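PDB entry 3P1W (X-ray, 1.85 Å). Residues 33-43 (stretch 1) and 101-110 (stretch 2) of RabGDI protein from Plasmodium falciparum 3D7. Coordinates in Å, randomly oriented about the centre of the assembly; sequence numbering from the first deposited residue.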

# COMPACT_ATOMS: atom_id res chain seq x y z
N CYS A 33 -10.28 -10.03 1.51
CA CYS A 33 -11.25 -9.57 2.50
C CYS A 33 -12.10 -8.40 1.98
O CYS A 33 -13.35 -8.40 2.11
CB CYS A 33 -10.54 -9.16 3.76
SG CYS A 33 -9.83 -10.53 4.64
N ILE A 34 -11.44 -7.43 1.35
CA ILE A 34 -12.13 -6.26 0.77
C ILE A 34 -13.11 -6.68 -0.33
O ILE A 34 -14.29 -6.23 -0.35
CB ILE A 34 -11.10 -5.21 0.24
CG1 ILE A 34 -10.27 -4.65 1.41
CG2 ILE A 34 -11.81 -4.10 -0.51
CD1 ILE A 34 -8.94 -3.94 1.02
N LEU A 35 -12.66 -7.55 -1.23
CA LEU A 35 -13.51 -8.07 -2.29
C LEU A 35 -14.68 -8.88 -1.72
O LEU A 35 -15.80 -8.76 -2.20
CB LEU A 35 -12.70 -8.91 -3.28
CG LEU A 35 -11.86 -8.12 -4.29
CD1 LEU A 35 -10.74 -8.95 -4.89
CD2 LEU A 35 -12.74 -7.50 -5.36
N SER A 36 -14.43 -9.67 -0.68
CA SER A 36 -15.49 -10.42 -0.00
C SER A 36 -16.56 -9.47 0.56
O SER A 36 -17.78 -9.73 0.45
CB SER A 36 -14.92 -11.29 1.13
OG SER A 36 -14.06 -12.30 0.63
N GLY A 37 -16.09 -8.38 1.18
CA GLY A 37 -16.94 -7.32 1.70
C GLY A 37 -17.83 -6.71 0.64
O GLY A 37 -19.05 -6.61 0.84
N LEU A 38 -17.24 -6.33 -0.48
CA LEU A 38 -17.98 -5.81 -1.63
C LEU A 38 -19.00 -6.81 -2.20
O LEU A 38 -20.13 -6.42 -2.55
CB LEU A 38 -17.02 -5.39 -2.73
CG LEU A 38 -16.18 -4.14 -2.43
CD1 LEU A 38 -15.08 -4.00 -3.46
CD2 LEU A 38 -17.09 -2.91 -2.41
N LEU A 39 -18.60 -8.08 -2.33
CA LEU A 39 -19.54 -9.13 -2.81
C LEU A 39 -20.72 -9.30 -1.86
O LEU A 39 -21.88 -9.35 -2.30
CB LEU A 39 -18.81 -10.46 -2.99
CG LEU A 39 -17.81 -10.48 -4.15
CD1 LEU A 39 -16.78 -11.64 -4.07
CD2 LEU A 39 -18.55 -10.48 -5.46
N SER A 40 -20.43 -9.40 -0.57
CA SER A 40 -21.47 -9.53 0.45
C SER A 40 -22.37 -8.29 0.48
O SER A 40 -23.59 -8.39 0.65
CB SER A 40 -20.82 -9.79 1.83
OG SER A 40 -21.78 -9.80 2.88
N HIS A 41 -21.77 -7.11 0.31
CA HIS A 41 -22.56 -5.87 0.26
C HIS A 41 -23.54 -5.84 -0.91
O HIS A 41 -24.69 -5.39 -0.76
CB HIS A 41 -21.64 -4.65 0.22
CG HIS A 41 -22.37 -3.35 0.14
ND1 HIS A 41 -22.54 -2.65 -1.04
CD2 HIS A 41 -22.97 -2.61 1.11
CE1 HIS A 41 -23.21 -1.54 -0.80
NE2 HIS A 41 -23.48 -1.49 0.49
N TYR A 42 -23.11 -6.32 -2.08
CA TYR A 42 -23.96 -6.31 -3.28
C TYR A 42 -24.79 -7.60 -3.42
O TYR A 42 -25.23 -7.95 -4.52
CB TYR A 42 -23.12 -6.06 -4.54
CG TYR A 42 -22.72 -4.61 -4.74
CD1 TYR A 42 -21.44 -4.17 -4.42
CD2 TYR A 42 -23.63 -3.67 -5.26
CE1 TYR A 42 -21.06 -2.84 -4.60
CE2 TYR A 42 -23.26 -2.34 -5.44
CZ TYR A 42 -21.97 -1.93 -5.11
OH TYR A 42 -21.59 -0.61 -5.28
N GLY A 43 -24.99 -8.30 -2.31
CA GLY A 43 -25.96 -9.38 -2.23
C GLY A 43 -25.49 -10.71 -2.76
O GLY A 43 -26.30 -11.60 -2.97
N ASN A 101 -9.47 5.50 -2.90
CA ASN A 101 -10.59 4.59 -3.08
C ASN A 101 -10.80 3.55 -1.99
O ASN A 101 -11.95 3.13 -1.78
CB ASN A 101 -10.48 3.92 -4.45
CG ASN A 101 -10.66 4.91 -5.58
OD1 ASN A 101 -11.38 5.89 -5.44
ND2 ASN A 101 -9.99 4.68 -6.70
N LEU A 102 -9.74 3.12 -1.29
CA LEU A 102 -9.94 2.16 -0.21
C LEU A 102 -10.86 2.76 0.83
O LEU A 102 -11.75 2.09 1.35
CB LEU A 102 -8.65 1.69 0.45
CG LEU A 102 -8.93 0.74 1.63
CD1 LEU A 102 -9.70 -0.49 1.20
CD2 LEU A 102 -7.62 0.34 2.36
N VAL A 103 -10.63 4.03 1.15
CA VAL A 103 -11.50 4.73 2.11
C VAL A 103 -12.94 4.72 1.63
O VAL A 103 -13.85 4.47 2.42
CB VAL A 103 -11.00 6.15 2.41
CG1 VAL A 103 -12.08 6.96 3.14
CG2 VAL A 103 -9.73 6.08 3.25
N LYS A 104 -13.16 4.95 0.33
CA LYS A 104 -14.52 4.95 -0.23
C LYS A 104 -15.14 3.56 -0.12
O LYS A 104 -16.31 3.43 0.22
CB LYS A 104 -14.52 5.43 -1.69
CG LYS A 104 -14.09 6.87 -1.85
CD LYS A 104 -13.96 7.29 -3.32
CE LYS A 104 -13.51 8.74 -3.41
NZ LYS A 104 -13.55 9.31 -4.78
N ILE A 105 -14.35 2.53 -0.40
CA ILE A 105 -14.78 1.15 -0.28
C ILE A 105 -15.16 0.79 1.14
O ILE A 105 -16.19 0.14 1.37
CB ILE A 105 -13.71 0.16 -0.78
CG1 ILE A 105 -13.62 0.22 -2.30
CG2 ILE A 105 -14.03 -1.25 -0.36
CD1 ILE A 105 -12.36 -0.48 -2.86
N LEU A 106 -14.34 1.22 2.10
CA LEU A 106 -14.63 0.94 3.50
C LEU A 106 -15.89 1.68 3.95
O LEU A 106 -16.60 1.18 4.82
CB LEU A 106 -13.45 1.33 4.41
CG LEU A 106 -12.19 0.48 4.25
CD1 LEU A 106 -11.00 1.16 4.87
CD2 LEU A 106 -12.38 -0.90 4.83
N LYS A 107 -16.14 2.87 3.40
CA LYS A 107 -17.37 3.61 3.70
C LYS A 107 -18.57 2.84 3.16
O LYS A 107 -19.52 2.55 3.90
CB LYS A 107 -17.35 5.01 3.08
CG LYS A 107 -16.23 5.93 3.57
CD LYS A 107 -16.70 7.00 4.53
CE LYS A 107 -15.59 7.97 4.88
NZ LYS A 107 -16.08 8.97 5.89
N LYS A 108 -18.53 2.53 1.87
CA LYS A 108 -19.62 1.82 1.21
C LYS A 108 -20.02 0.52 1.92
O LYS A 108 -21.21 0.25 2.12
CB LYS A 108 -19.24 1.51 -0.25
CG LYS A 108 -20.23 0.59 -0.97
CD LYS A 108 -19.76 0.27 -2.38
CE LYS A 108 -19.94 1.45 -3.33
NZ LYS A 108 -21.37 1.73 -3.56
N THR A 109 -19.02 -0.28 2.28
CA THR A 109 -19.26 -1.59 2.91
C THR A 109 -19.55 -1.48 4.42
O THR A 109 -19.85 -2.48 5.07
CB THR A 109 -18.06 -2.55 2.69
OG1 THR A 109 -16.89 -2.03 3.33
CG2 THR A 109 -17.79 -2.74 1.20
N ARG A 110 -19.43 -0.26 4.96
CA ARG A 110 -19.70 0.03 6.36
C ARG A 110 -18.78 -0.75 7.29
O ARG A 110 -19.20 -1.19 8.37
CB ARG A 110 -21.18 -0.22 6.70
CG ARG A 110 -22.15 0.36 5.68

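The two helices run in the same general sense, their axes 42° apart and 10.3 Å at closest approach, and the contact buries 422 Å² summed over both sides.

Apolar packing occupies the buried part. Ile-34 reaches Leu-102 (CD1 to CD1, 3.5 Å) and Ile-105 (CG2 to CG2, 3.6 Å). One turn on, Leu-38 sets its CD2 4.0 Å from Ile-105 CG2 and 3.7 Å from Thr-109 CG2. The CA-to-CB bonds of Ile-34 and Leu-38 point sideways, so it is the ends of these side chains that close the gap. Gly-37 contributes backbone alone, its C lying 4.0 Å from Thr-109 CG2. The hydroxyl of Thr-109 is engaged within its own stretch, OG1 donating to Ile-105 O at 3.0 Å, while its methyl group faces the other helix.

A CH-pi contact follows at His-41: Lys-108 CG lies 4.1 Å from the ring centroid and 29° off the normal, hence over the face. Proximity alone does not make a polar bond here, for His-41 NE2 is 3.3 Å from Lys-108 O but the angle is poor.

The single hydrogen bond across the stretches runs from Lys-108 NZ to Tyr-42 OH, at 2.9 Å. Bends at chi3 (-74°, m) and chi4 (-68°, m) shape the lysine's path to that hydroxyl.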